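Local coordinates for geranylgeranyl pyrophosphate synthase (Geoglobus acetivorans, PDB 5JFQ), which builds geranylgeranyl diphosphate, with some farnesyl diphosphate, by adding isopentenyl diphosphate units stepwise onto dimethylallyl diphosphate in a magnesium-dependent reaction, at residues Met125-Pro129 with Val189-Lys193; Lys139-Val143 with Val178-Ile182; Ile291-Lys295 with Ala314-Ile318; Leu15-Ile20 with Ile67-Ile71; Met153-Phe157 with Glu170-Lys174. The contacts are given in a common frame with arbitrary orientation. Residues are numbered along the deposited sequence.

Contact 1 of 5, residues Met125-Pro129 with Val189-Lys193; sequences MSDAP and VLFGK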
loop_
_atom_site.group_PDB
_atom_site.type_symbol
_atom_site.label_atom_id
_atom_site.label_comp_id
_atom_site.label_asym_id
_atom_site.label_seq_id
_atom_site.Cartn_x
_atom_site.Cartn_y
_atom_site.Cartn_z
ATOM N N MET B 125 3.564 16.366 2.401
ATOM C CA MET B 125 4.272 17.430 3.097
ATOM C C MET B 125 4.840 18.476 2.153
ATOM O O MET B 125 5.473 19.425 2.627
ATOM C CB MET B 125 5.426 16.866 3.919
ATOM C CG MET B 125 5.055 15.805 4.903
ATOM S SD MET B 125 6.565 15.145 5.643
ATOM C CE MET B 125 5.939 13.685 6.453
ATOM N N SER B 126 4.651 18.323 0.843
ATOM C CA SER B 126 5.376 19.152 -0.109
ATOM C C SER B 126 5.031 20.630 0.053
ATOM O O SER B 126 3.885 20.997 0.322
ATOM C CB SER B 126 5.085 18.698 -1.536
ATOM O OG SER B 126 5.797 17.510 -1.833
ATOM N N ASP B 127 6.049 21.479 -0.108
ATOM C CA ASP B 127 5.872 22.925 -0.177
ATOM C C ASP B 127 5.528 23.293 -1.613
ATOM O O ASP B 127 6.380 23.684 -2.417
ATOM C CB ASP B 127 7.126 23.642 0.292
ATOM C CG ASP B 127 7.074 25.134 0.030
ATOM O OD1 ASP B 127 5.962 25.722 -0.050
ATOM O OD2 ASP B 127 8.169 25.712 -0.108
ATOM N N ALA B 128 4.250 23.149 -1.942
ATOM C CA ALA B 128 3.772 23.464 -3.276
ATOM C C ALA B 128 2.282 23.754 -3.191
ATOM O O ALA B 128 1.644 23.424 -2.180
ATOM C CB ALA B 128 4.068 22.313 -4.256
ATOM N N PRO B 129 1.711 24.398 -4.211
ATOM C CA PRO B 129 0.253 24.627 -4.249
ATOM C C PRO B 129 -0.508 23.354 -3.931
ATOM O O PRO B 129 -0.235 22.310 -4.530
ATOM C CB PRO B 129 0.006 25.053 -5.702
ATOM C CG PRO B 129 1.305 25.588 -6.178
ATOM C CD PRO B 129 2.398 24.934 -5.401
ATOM N N VAL B 189 4.428 18.662 -12.126
ATOM C CA VAL B 189 3.105 18.659 -11.526
ATOM C C VAL B 189 3.084 19.556 -10.304
ATOM O O VAL B 189 2.159 20.356 -10.124
ATOM C CB VAL B 189 2.675 17.232 -11.168
ATOM C CG1 VAL B 189 1.251 17.246 -10.627
ATOM C CG2 VAL B 189 2.789 16.343 -12.380
ATOM N N LEU B 190 4.109 19.439 -9.454
ATOM C CA LEU B 190 4.114 20.153 -8.182
ATOM C C LEU B 190 4.148 21.667 -8.384
ATOM O O LEU B 190 3.522 22.413 -7.626
ATOM C CB LEU B 190 5.295 19.688 -7.328
ATOM C CG LEU B 190 5.045 18.371 -6.582
ATOM C CD1 LEU B 190 6.273 17.845 -5.842
ATOM C CD2 LEU B 190 3.882 18.552 -5.628
ATOM N N PHE B 191 4.856 22.136 -9.409
ATOM C CA PHE B 191 5.071 23.557 -9.651
ATOM C C PHE B 191 4.365 24.032 -10.911
ATOM O O PHE B 191 4.864 24.902 -11.620
ATOM C CB PHE B 191 6.564 23.845 -9.718
ATOM C CG PHE B 191 7.306 23.218 -8.607
ATOM C CD1 PHE B 191 6.754 23.188 -7.339
ATOM C CD2 PHE B 191 8.519 22.612 -8.818
ATOM C CE1 PHE B 191 7.411 22.590 -6.285
ATOM C CE2 PHE B 191 9.190 22.009 -7.769
ATOM C CZ PHE B 191 8.627 21.997 -6.496
ATOM N N GLY B 192 3.220 23.435 -11.216
ATOM C CA GLY B 192 2.306 24.034 -12.164
ATOM C C GLY B 192 2.863 24.287 -13.544
ATOM O O GLY B 192 2.333 25.139 -14.262
ATOM N N LYS B 193 3.905 23.570 -13.954
ATOM C CA LYS B 193 4.221 23.626 -15.371
ATOM C C LYS B 193 3.080 22.981 -16.155
ATOM O O LYS B 193 2.220 22.297 -15.595
ATOM C CB LYS B 193 5.571 22.962 -15.652
ATOM C CG LYS B 193 6.646 23.339 -14.636
ATOM C CD LYS B 193 6.675 24.846 -14.363
ATOM C CE LYS B 193 7.937 25.235 -13.610
ATOM N NZ LYS B 193 7.994 26.689 -13.279
#
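Leu190 stands at the centre of this small contact. It belongs to the last turn of helix 165-190, and although its CA-to-CB bond runs sideways, the branched end reaches the loop: CD2 of Leu190 lies 4.0 Å from CB of Ala128, and CD1 of Leu190 lies 4.1 Å from OG of Ser126. Ala128 answers with a side chain directed at the helix end. A single methyl suits the place, because the backbones come close here, with CB of Ala128 only 3.4 Å from the carbonyl O of Leu190; that oxygen receives a hydrogen bond from Asn132. In the all-helical fold of the prenyl synthases, loops tie successive long helices together, and here the loop between helices 105-123 and 130-159 packs against the end of helix 165-190. Pro129 occupies the N-cap position of helix 130-159, its CD 3.5 Å from O of Leu190. Phe191, the first residue to leave helical geometry, starts away from the loop but swings its ring back, so that the ring edge meets CB of Ala128 at 3.9 Å from CE1 of Phe191. Ser126 lies beside Leu190, its hydroxyl satisfied within its own chain by the carbonyl of Leu123.

Contact 2 of 5, residues Lys139-Val143 with Val178-Ile182; sequences KLARV and VLIGI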
loop_
_atom_site.group_PDB
_atom_site.type_symbol
_atom_site.label_atom_id
_atom_site.label_comp_id
_atom_site.label_asym_id
_atom_site.label_seq_id
_atom_site.Cartn_x
_atom_site.Cartn_y
_atom_site.Cartn_z
ATOM N N LYS B 139 -1.522 11.166 -9.383
ATOM C CA LYS B 139 -0.658 10.600 -10.409
ATOM C C LYS B 139 0.248 9.508 -9.842
ATOM O O LYS B 139 0.410 8.449 -10.459
ATOM C CB LYS B 139 0.132 11.729 -11.059
ATOM C CG LYS B 139 -0.769 12.654 -11.916
ATOM C CD LYS B 139 -0.099 13.995 -12.225
ATOM C CE LYS B 139 -1.032 14.962 -12.961
ATOM N NZ LYS B 139 -1.237 14.686 -14.416
ATOM N N LEU B 140 0.818 9.738 -8.658
ATOM C CA LEU B 140 1.652 8.736 -8.015
ATOM C C LEU B 140 0.857 7.510 -7.606
ATOM O O LEU B 140 1.389 6.397 -7.599
ATOM C CB LEU B 140 2.338 9.338 -6.799
ATOM C CG LEU B 140 3.149 8.346 -5.970
ATOM C CD1 LEU B 140 4.279 7.718 -6.785
ATOM C CD2 LEU B 140 3.696 9.027 -4.745
ATOM N N ALA B 141 -0.409 7.684 -7.254
ATOM C CA ALA B 141 -1.202 6.524 -6.879
ATOM C C ALA B 141 -1.565 5.693 -8.106
ATOM O O ALA B 141 -1.616 4.461 -8.033
ATOM C CB ALA B 141 -2.455 6.973 -6.117
ATOM N N ARG B 142 -1.841 6.348 -9.235
ATOM C CA ARG B 142 -2.088 5.620 -10.475
ATOM C C ARG B 142 -0.830 4.896 -10.922
ATOM O O ARG B 142 -0.883 3.764 -11.425
ATOM C CB ARG B 142 -2.544 6.585 -11.562
ATOM C CG ARG B 142 -3.997 6.962 -11.482
ATOM C CD ARG B 142 -4.790 6.346 -12.655
ATOM N NE ARG B 142 -4.420 4.960 -12.955
ATOM C CZ ARG B 142 -5.046 3.880 -12.485
ATOM N NH1 ARG B 142 -6.085 3.990 -11.669
ATOM N NH2 ARG B 142 -4.626 2.669 -12.838
ATOM N N VAL B 143 0.308 5.567 -10.762
ATOM C CA VAL B 143 1.608 4.965 -11.010
ATOM C C VAL B 143 1.756 3.690 -10.192
ATOM O O VAL B 143 2.149 2.639 -10.716
ATOM C CB VAL B 143 2.704 6.010 -10.701
ATOM C CG1 VAL B 143 4.054 5.372 -10.472
ATOM C CG2 VAL B 143 2.758 7.042 -11.814
ATOM N N VAL B 178 7.058 3.797 -15.369
ATOM C CA VAL B 178 6.235 4.905 -14.879
ATOM C C VAL B 178 6.791 5.465 -13.580
ATOM O O VAL B 178 6.769 6.681 -13.367
ATOM C CB VAL B 178 4.756 4.498 -14.720
ATOM C CG1 VAL B 178 4.092 4.275 -16.084
ATOM C CG2 VAL B 178 4.595 3.291 -13.780
ATOM N N LEU B 179 7.302 4.618 -12.689
ATOM C CA LEU B 179 7.913 5.198 -11.498
ATOM C C LEU B 179 9.107 6.062 -11.872
ATOM O O LEU B 179 9.422 7.025 -11.167
ATOM C CB LEU B 179 8.326 4.132 -10.486
ATOM C CG LEU B 179 8.643 4.712 -9.106
ATOM C CD1 LEU B 179 7.432 5.433 -8.570
ATOM C CD2 LEU B 179 9.089 3.655 -8.127
ATOM N N ILE B 180 9.770 5.755 -12.985
ATOM C CA ILE B 180 10.839 6.641 -13.412
ATOM C C ILE B 180 10.267 7.841 -14.141
ATOM O O ILE B 180 10.802 8.943 -14.028
ATOM C CB ILE B 180 11.861 5.886 -14.269
ATOM C CG1 ILE B 180 12.346 4.656 -13.496
ATOM C CG2 ILE B 180 13.021 6.807 -14.593
ATOM C CD1 ILE B 180 13.452 3.868 -14.169
ATOM N N GLY B 181 9.165 7.660 -14.870
ATOM C CA GLY B 181 8.501 8.800 -15.490
ATOM C C GLY B 181 8.012 9.833 -14.484
ATOM O O GLY B 181 8.189 11.042 -14.673
ATOM N N ILE B 182 7.380 9.375 -13.400
ATOM C CA ILE B 182 6.823 10.332 -12.453
ATOM C C ILE B 182 7.925 10.975 -11.629
ATOM O O ILE B 182 7.764 12.113 -11.167
ATOM C CB ILE B 182 5.751 9.680 -11.562
ATOM C CG1 ILE B 182 5.132 10.746 -10.655
ATOM C CG2 ILE B 182 6.346 8.562 -10.739
ATOM C CD1 ILE B 182 3.822 10.368 -10.058
#
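Helices 130-159 and 165-190 run antiparallel through the all-alpha prenyl synthase fold, and here their short segments lie 9.9 Å apart at 165°. Lys139 opens the first segment at the margin: its CB is 4.1 Å from CD1 of Ile182, while its amino end leads away to a salt bridge with Glu198, a division that suits a long chain with an apolar stem. Leu140 comes next, and CD1 of Ile182 settles against its backbone and side chain, 3.4 Å from N and 3.7 Å from CB of Leu140. Ala141 and Arg142 face elsewhere; Arg142 forms a salt bridge with Glu121 of the second subunit, and Ala141 packs on the same residue, so this helix serves the dimer interface as well. One turn after Lys139, the CA-to-CB bond of Val143 points toward the partner helix. Its compact, beta-branched side chain meets three apolar neighbours without needing to reach far. Trp202 of helix 195-221 packs on Val143, Val178 and Ile182, whereas Leu179 also touches Arg48 and His77, which by similarity bind isopentenyl diphosphate. Both methyls of Val143 meet Ile182, CG2 to CD1 and CG1 to CG2, each at 3.9 Å, and CG1 of Val143 also lies 3.9 Å from CG2 of Val178 and CD1 of Leu179.

Contact 3 of 5, residues Ile291-Lys295 with Ala314-Ile318; sequences IEMAK and ADYLI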
loop_
_atom_site.group_PDB
_atom_site.type_symbol
_atom_site.label_atom_id
_atom_site.label_comp_id
_atom_site.label_asym_id
_atom_site.label_seq_id
_atom_site.Cartn_x
_atom_site.Cartn_y
_atom_site.Cartn_z
ATOM N N ILE B 291 16.699 5.501 -24.794
ATOM C CA ILE B 291 17.427 6.600 -24.165
ATOM C C ILE B 291 17.455 7.819 -25.072
ATOM O O ILE B 291 17.353 8.962 -24.607
ATOM C CB ILE B 291 18.846 6.140 -23.794
ATOM C CG1 ILE B 291 18.757 5.036 -22.753
ATOM C CG2 ILE B 291 19.709 7.309 -23.343
ATOM C CD1 ILE B 291 17.640 5.164 -21.771
ATOM N N GLU B 292 17.589 7.601 -26.377
ATOM C CA GLU B 292 17.546 8.717 -27.307
ATOM C C GLU B 292 16.153 9.325 -27.353
ATOM O O GLU B 292 16.005 10.554 -27.319
ATOM C CB GLU B 292 18.009 8.252 -28.687
ATOM C CG GLU B 292 19.476 7.855 -28.695
ATOM C CD GLU B 292 20.395 9.025 -28.367
ATOM O OE1 GLU B 292 20.297 10.046 -29.086
ATOM O OE2 GLU B 292 21.199 8.927 -27.402
ATOM N N MET B 293 15.118 8.481 -27.383
ATOM C CA MET B 293 13.753 8.985 -27.295
ATOM C C MET B 293 13.520 9.775 -26.009
ATOM O O MET B 293 12.639 10.644 -25.967
ATOM C CB MET B 293 12.768 7.825 -27.387
ATOM C CG MET B 293 11.681 7.994 -28.437
ATOM S SD MET B 293 10.538 6.579 -28.455
ATOM C CE MET B 293 11.668 5.180 -28.415
ATOM N N ALA B 294 14.290 9.489 -24.961
ATOM C CA ALA B 294 14.195 10.276 -23.740
ATOM C C ALA B 294 14.821 11.650 -23.932
ATOM O O ALA B 294 14.208 12.674 -23.601
ATOM C CB ALA B 294 14.863 9.526 -22.589
ATOM N N LYS B 295 16.048 11.691 -24.469
ATOM C CA LYS B 295 16.710 12.965 -24.739
ATOM C C LYS B 295 15.877 13.814 -25.688
ATOM O O LYS B 295 15.452 14.920 -25.344
ATOM C CB LYS B 295 18.097 12.728 -25.328
ATOM C CG LYS B 295 19.059 12.003 -24.428
ATOM C CD LYS B 295 20.006 11.182 -25.291
ATOM C CE LYS B 295 21.097 10.536 -24.475
ATOM N NZ LYS B 295 22.053 9.828 -25.359
ATOM N N ALA B 314 20.449 9.754 -18.454
ATOM C CA ALA B 314 19.830 8.786 -19.350
ATOM C C ALA B 314 20.887 7.960 -20.060
ATOM O O ALA B 314 20.646 6.797 -20.401
ATOM C CB ALA B 314 18.936 9.490 -20.370
ATOM N N ASP B 315 22.070 8.540 -20.270
ATOM C CA ASP B 315 23.180 7.781 -20.831
ATOM C C ASP B 315 23.721 6.764 -19.838
ATOM O O ASP B 315 23.975 5.611 -20.205
ATOM C CB ASP B 315 24.287 8.728 -21.291
ATOM C CG ASP B 315 23.969 9.385 -22.614
ATOM O OD1 ASP B 315 23.331 8.719 -23.466
ATOM O OD2 ASP B 315 24.365 10.555 -22.805
ATOM N N TYR B 316 23.905 7.160 -18.574
ATOM C CA TYR B 316 24.459 6.218 -17.608
ATOM C C TYR B 316 23.578 4.993 -17.452
ATOM O O TYR B 316 24.075 3.916 -17.111
ATOM C CB TYR B 316 24.665 6.864 -16.243
ATOM C CG TYR B 316 25.253 5.890 -15.231
ATOM C CD1 TYR B 316 26.539 5.386 -15.386
ATOM C CD2 TYR B 316 24.516 5.460 -14.133
ATOM C CE1 TYR B 316 27.080 4.493 -14.464
ATOM C CE2 TYR B 316 25.050 4.563 -13.206
ATOM C CZ TYR B 316 26.329 4.089 -13.376
ATOM N N LEU B 317 22.278 5.125 -17.697
ATOM C CA LEU B 317 21.426 3.951 -17.582
ATOM C C LEU B 317 21.795 2.882 -18.600
ATOM O O LEU B 317 21.500 1.706 -18.372
ATOM C CB LEU B 317 19.956 4.345 -17.723
ATOM C CG LEU B 317 19.523 5.454 -16.755
ATOM C CD1 LEU B 317 18.000 5.636 -16.725
ATOM C CD2 LEU B 317 20.076 5.209 -15.354
ATOM N N ILE B 318 22.454 3.257 -19.703
ATOM C CA ILE B 318 22.896 2.298 -20.715
ATOM C C ILE B 318 24.370 1.927 -20.572
ATOM O O ILE B 318 24.826 0.973 -21.225
ATOM C CB ILE B 318 22.583 2.835 -22.131
ATOM C CG1 ILE B 318 21.078 2.819 -22.340
ATOM C CG2 ILE B 318 23.228 2.023 -23.268
ATOM C CD1 ILE B 318 20.387 1.600 -21.812
#
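Three charged side chains decide the polar side of this contact between helix 280-298 and residues 314-318, in the region of helix 305-316. NZ of Lys295 donates in salt bridges to two acceptors, OD1 of Asp315 at 2.5 Å and, within its own helix, OE2 of Glu292 at a very short 2.4 Å. The cation lies between two carboxylates whose facing oxygens, OE2 of Glu292 and OD1 of Asp315, are 4.5 Å apart and would repel without it. Backbone groups are satisfied within their own segments: N of Lys295 bonds to O of Ile291 at 3.0 Å, and N of Ile318 to O of Asp315 at 2.8 Å. Beside the network the contact is mainly packing of Ile291. CG2 of Ile291 lies 3.8 Å from CB of Ala314 and 3.1 Å from the carbonyl O of Ala314, where a small residue lets the backbones draw near, and CG1 of Ile291 is a tight 3.2 Å from CG1 of Ile318. Tyr204 and Ser208 of helix 195-221 touch Ala294. The chemistry implies a two-part seam in this C-terminal helical hairpin: buried Ile291 and Ala314 hold one part by packing, and a shared lysine ties the more exposed part by charge.

Contact 4 of 5, residues Leu15-Ile20 with Ile67-Ile71; sequences LVNEKI and IHAAI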
loop_
_atom_site.group_PDB
_atom_site.type_symbol
_atom_site.label_atom_id
_atom_site.label_comp_id
_atom_site.label_asym_id
_atom_site.label_seq_id
_atom_site.Cartn_x
_atom_site.Cartn_y
_atom_site.Cartn_z
ATOM N N LEU B 15 22.063 14.447 -0.395
ATOM C CA LEU B 15 20.921 15.154 0.168
ATOM C C LEU B 15 19.769 14.201 0.442
ATOM O O LEU B 15 19.141 14.248 1.507
ATOM C CB LEU B 15 20.479 16.251 -0.789
ATOM C CG LEU B 15 19.104 16.803 -0.449
ATOM C CD1 LEU B 15 19.096 17.403 0.955
ATOM C CD2 LEU B 15 18.689 17.837 -1.490
ATOM N N VAL B 16 19.490 13.324 -0.523
ATOM C CA VAL B 16 18.360 12.408 -0.447
ATOM C C VAL B 16 18.487 11.479 0.754
ATOM O O VAL B 16 17.503 11.220 1.456
ATOM C CB VAL B 16 18.256 11.640 -1.776
ATOM C CG1 VAL B 16 17.453 10.338 -1.624
ATOM C CG2 VAL B 16 17.677 12.571 -2.846
ATOM N N ASN B 17 19.695 10.977 1.026
ATOM C CA ASN B 17 19.866 10.092 2.178
ATOM C C ASN B 17 19.766 10.843 3.491
ATOM O O ASN B 17 19.387 10.254 4.512
ATOM C CB ASN B 17 21.210 9.377 2.118
ATOM C CG ASN B 17 21.335 8.527 0.917
ATOM O OD1 ASN B 17 20.483 7.680 0.651
ATOM N ND2 ASN B 17 22.379 8.761 0.149
ATOM N N GLU B 18 20.146 12.119 3.498
ATOM C CA GLU B 18 19.973 12.921 4.699
ATOM C C GLU B 18 18.495 13.129 4.992
ATOM O O GLU B 18 18.053 12.971 6.137
ATOM C CB GLU B 18 20.710 14.246 4.544
ATOM C CG GLU B 18 22.223 14.076 4.492
ATOM C CD GLU B 18 22.967 15.345 4.080
ATOM O OE1 GLU B 18 24.141 15.236 3.647
ATOM O OE2 GLU B 18 22.377 16.446 4.197
ATOM N N LYS B 19 17.708 13.437 3.961
ATOM C CA LYS B 19 16.268 13.565 4.143
ATOM C C LYS B 19 15.626 12.225 4.484
ATOM O O LYS B 19 14.717 12.159 5.317
ATOM C CB LYS B 19 15.635 14.167 2.890
ATOM C CG LYS B 19 15.265 15.617 3.066
ATOM C CD LYS B 19 14.110 15.766 4.052
ATOM C CE LYS B 19 13.750 17.240 4.316
ATOM N NZ LYS B 19 12.431 17.401 5.022
ATOM N N ILE B 20 16.077 11.144 3.856
ATOM C CA ILE B 20 15.565 9.826 4.220
ATOM C C ILE B 20 15.756 9.577 5.709
ATOM O O ILE B 20 14.810 9.211 6.422
ATOM C CB ILE B 20 16.237 8.727 3.383
ATOM C CG1 ILE B 20 15.588 8.638 2.004
ATOM C CG2 ILE B 20 16.145 7.399 4.096
ATOM C CD1 ILE B 20 16.495 8.060 0.948
ATOM N N ILE B 67 11.920 17.938 -2.592
ATOM C CA ILE B 67 12.590 16.866 -1.873
ATOM C C ILE B 67 11.578 15.854 -1.338
ATOM O O ILE B 67 11.845 14.640 -1.334
ATOM C CB ILE B 67 13.483 17.443 -0.763
ATOM C CG1 ILE B 67 14.343 16.339 -0.162
ATOM C CG2 ILE B 67 12.650 18.083 0.339
ATOM C CD1 ILE B 67 15.509 15.940 -1.035
ATOM N N HIS B 68 10.398 16.320 -0.905
ATOM C CA HIS B 68 9.419 15.399 -0.340
ATOM C C HIS B 68 8.915 14.421 -1.408
ATOM O O HIS B 68 8.836 13.205 -1.166
ATOM C CB HIS B 68 8.269 16.180 0.301
ATOM C CG HIS B 68 8.670 16.977 1.511
ATOM N ND1 HIS B 68 8.633 16.465 2.793
ATOM C CD2 HIS B 68 9.116 18.253 1.634
ATOM C CE1 HIS B 68 9.046 17.385 3.651
ATOM N NE2 HIS B 68 9.348 18.476 2.970
ATOM N N ALA B 69 8.618 14.926 -2.610
ATOM C CA ALA B 69 8.315 14.049 -3.732
ATOM C C ALA B 69 9.496 13.157 -4.099
ATOM O O ALA B 69 9.303 12.023 -4.559
ATOM C CB ALA B 69 7.901 14.877 -4.934
ATOM N N ALA B 70 10.724 13.636 -3.923
ATOM C CA ALA B 70 11.853 12.753 -4.171
ATOM C C ALA B 70 11.886 11.634 -3.136
ATOM O O ALA B 70 12.014 10.455 -3.481
ATOM C CB ALA B 70 13.162 13.540 -4.172
ATOM N N ILE B 71 11.754 11.983 -1.859
ATOM C CA ILE B 71 11.731 10.944 -0.841
ATOM C C ILE B 71 10.512 10.046 -1.028
ATOM O O ILE B 71 10.594 8.829 -0.818
ATOM C CB ILE B 71 11.783 11.592 0.557
ATOM C CG1 ILE B 71 13.079 12.391 0.693
ATOM C CG2 ILE B 71 11.680 10.552 1.673
ATOM C CD1 ILE B 71 14.312 11.619 0.240
#
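Lys19 lays its aliphatic chain over Ile67 and Ile71, with CG of Lys19 3.4 Å from CG1 of Ile67 and CB of Lys19 3.8 Å from CG1 of Ile71. A lysine fits this partly exposed place because its methylenes can pack while the ammonium end extends past them toward His68; NZ of Lys19 comes to 3.7 Å from CE1 of His68. Ile71 sends CD1 to 3.9 Å from CG1 of Val16 and 3.7 Å from CG1 of Ile20. The two segments cross almost at right angles, at -81° with their axes 10.1 Å apart, so that the N-terminal helix 9-23 lies across the beginning of helix 67-88, which further along carries His77, inferred by similarity to bind isopentenyl diphosphate. Branched Ile67 and Ile71 suit the crossing because they fill the space between the helices and reach Leu15, Val16 and Ile20. Leu53 of helix 47-58 packs on Leu15, Val16 and Ala70. Leu15 meets Ile67 through its tip, CD2 of Leu15 being 3.7 Å from CD1 of Ile67.

Contact 5 of 5, residues Met153-Phe157 with Glu170-Lys174; sequences MDMSF and EMVRK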
loop_
_atom_site.group_PDB
_atom_site.type_symbol
_atom_site.label_atom_id
_atom_site.label_comp_id
_atom_site.label_asym_id
_atom_site.label_seq_id
_atom_site.Cartn_x
_atom_site.Cartn_y
_atom_site.Cartn_z
ATOM N N MET B 153 1.841 -8.605 -14.531
ATOM C CA MET B 153 2.109 -8.993 -15.911
ATOM C C MET B 153 3.413 -9.778 -16.016
ATOM O O MET B 153 3.446 -10.870 -16.594
ATOM C CB MET B 153 2.143 -7.753 -16.803
ATOM C CG MET B 153 0.765 -7.299 -17.228
ATOM S SD MET B 153 0.718 -5.609 -17.850
ATOM C CE MET B 153 1.745 -5.759 -19.297
ATOM N N ASP B 154 4.494 -9.236 -15.443
ATOM C CA ASP B 154 5.796 -9.898 -15.472
ATOM C C ASP B 154 5.704 -11.323 -14.955
ATOM O O ASP B 154 6.261 -12.249 -15.554
ATOM C CB ASP B 154 6.792 -9.100 -14.634
ATOM C CG ASP B 154 8.212 -9.425 -14.962
ATOM O OD1 ASP B 154 8.462 -9.808 -16.122
ATOM O OD2 ASP B 154 9.078 -9.271 -14.077
ATOM N N MET B 155 5.009 -11.516 -13.836
ATOM C CA MET B 155 4.919 -12.847 -13.256
ATOM C C MET B 155 4.017 -13.742 -14.082
ATOM O O MET B 155 4.299 -14.936 -14.239
ATOM C CB MET B 155 4.426 -12.760 -11.821
ATOM C CG MET B 155 5.380 -12.029 -10.904
ATOM S SD MET B 155 4.870 -12.221 -9.197
ATOM C CE MET B 155 3.128 -11.817 -9.334
ATOM N N SER B 156 2.930 -13.186 -14.624
ATOM C CA SER B 156 2.114 -13.947 -15.566
ATOM C C SER B 156 2.932 -14.421 -16.764
ATOM O O SER B 156 2.675 -15.505 -17.296
ATOM C CB SER B 156 0.937 -13.107 -16.047
ATOM O OG SER B 156 1.357 -12.192 -17.052
ATOM N N PHE B 157 3.907 -13.613 -17.202
ATOM C CA PHE B 157 4.757 -13.979 -18.331
ATOM C C PHE B 157 5.497 -15.288 -18.069
ATOM O O PHE B 157 5.640 -16.118 -18.977
ATOM C CB PHE B 157 5.774 -12.867 -18.620
ATOM C CG PHE B 157 5.188 -11.607 -19.226
ATOM C CD1 PHE B 157 3.886 -11.565 -19.699
ATOM C CD2 PHE B 157 5.968 -10.453 -19.328
ATOM C CE1 PHE B 157 3.372 -10.394 -20.263
ATOM C CE2 PHE B 157 5.457 -9.284 -19.890
ATOM C CZ PHE B 157 4.162 -9.256 -20.359
ATOM N N GLU B 170 5.081 -3.231 -22.802
ATOM C CA GLU B 170 4.078 -2.583 -21.968
ATOM C C GLU B 170 4.283 -2.945 -20.503
ATOM O O GLU B 170 4.072 -2.105 -19.617
ATOM C CB GLU B 170 2.668 -2.951 -22.432
ATOM C CG GLU B 170 1.578 -2.150 -21.725
ATOM C CD GLU B 170 1.876 -0.654 -21.698
ATOM O OE1 GLU B 170 2.386 -0.127 -22.713
ATOM O OE2 GLU B 170 1.608 -0.006 -20.660
ATOM N N MET B 171 4.737 -4.173 -20.237
ATOM C CA MET B 171 5.021 -4.576 -18.868
ATOM C C MET B 171 6.185 -3.787 -18.297
ATOM O O MET B 171 6.130 -3.342 -17.149
ATOM C CB MET B 171 5.305 -6.075 -18.799
ATOM C CG MET B 171 5.638 -6.564 -17.409
ATOM S SD MET B 171 7.371 -6.348 -16.985
ATOM C CE MET B 171 8.166 -7.389 -18.231
ATOM N N VAL B 172 7.263 -3.632 -19.066
ATOM C CA VAL B 172 8.404 -2.886 -18.546
ATOM C C VAL B 172 8.022 -1.428 -18.334
ATOM O O VAL B 172 8.470 -0.791 -17.369
ATOM C CB VAL B 172 9.637 -3.034 -19.463
ATOM C CG1 VAL B 172 9.411 -2.368 -20.787
ATOM C CG2 VAL B 172 10.831 -2.393 -18.812
ATOM N N ARG B 173 7.161 -0.892 -19.200
ATOM C CA ARG B 173 6.716 0.487 -19.048
ATOM C C ARG B 173 6.025 0.688 -17.703
ATOM O O ARG B 173 6.285 1.676 -17.000
ATOM C CB ARG B 173 5.791 0.853 -20.213
ATOM C CG ARG B 173 5.139 2.210 -20.111
ATOM C CD ARG B 173 3.831 2.246 -20.883
ATOM N NE ARG B 173 2.955 3.245 -20.297
ATOM C CZ ARG B 173 1.904 2.970 -19.534
ATOM N NH1 ARG B 173 1.577 1.710 -19.285
ATOM N NH2 ARG B 173 1.172 3.959 -19.029
ATOM N N LYS B 174 5.160 -0.256 -17.319
ATOM C CA LYS B 174 4.489 -0.194 -16.027
ATOM C C LYS B 174 5.426 -0.587 -14.885
ATOM O O LYS B 174 5.473 0.094 -13.855
ATOM C CB LYS B 174 3.263 -1.105 -16.025
ATOM C CG LYS B 174 2.136 -0.718 -16.950
ATOM C CD LYS B 174 0.942 -1.621 -16.650
ATOM C CE LYS B 174 -0.294 -1.265 -17.451
ATOM N NZ LYS B 174 -0.206 -1.675 -18.880
#
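Apolar packing, centred on Met171, does most of the joining here. CE of Met153 lies 3.6 Å from CB of Met171, and CE2 of Phe157 lies 3.4 Å from the same CB; unbranched, flexible methionines can fill the uneven space between segments that cross at -141°, their axes 10.2 Å apart. No hydrogen bond crosses between the segments; the Met171 methyl CE packs 3.2 Å from OD1 of Asp154, and SD of Met153 is 4.2 Å from NZ of Lys174. Charges pair within segment 170-174 instead, NZ of Lys174 lying 3.0 Å from the less surely placed OE2 of Glu170, while Arg173 has a salt bridge to Glu146. Met171 lies beside Lys175, which by similarity binds dimethylallyl diphosphate, and Asp154 is about 6 Å, side chain to side chain, from Asp88, a magnesium ligand by similarity. Helices 130-159 and 165-190 thus meet near the probable catalytic cavity, with Val172 and Arg173 packing on helix 195-221 and Met153 and Met155 touching Pro29 and Leu110 of the second subunit.

In the fold
Along the chain contact 4 closes first, contact 3 comes last, and between them contacts 1, 2 and 5 fit one within another, with contact 5 innermost. Contacts 2 and 5 are two levels of the same antiparallel pair, helices 130-159 and 165-190, with centres 15 Å apart and a probable hydrogen bond from Val178 N to Arg173 O; both also reach the second subunit. Contact 1 lies at the far end of helix 165-190, its centre 31 Å from that of contact 5, and touches contact 4 through Leu190 and Ala69. Contact 3 stands separate, 19 Å from contact 2 between centres. Contacts 2 and 5 lie beside residues that by similarity bind substrates or magnesium, whereas contact 1 joins a loop and a helix end away from them.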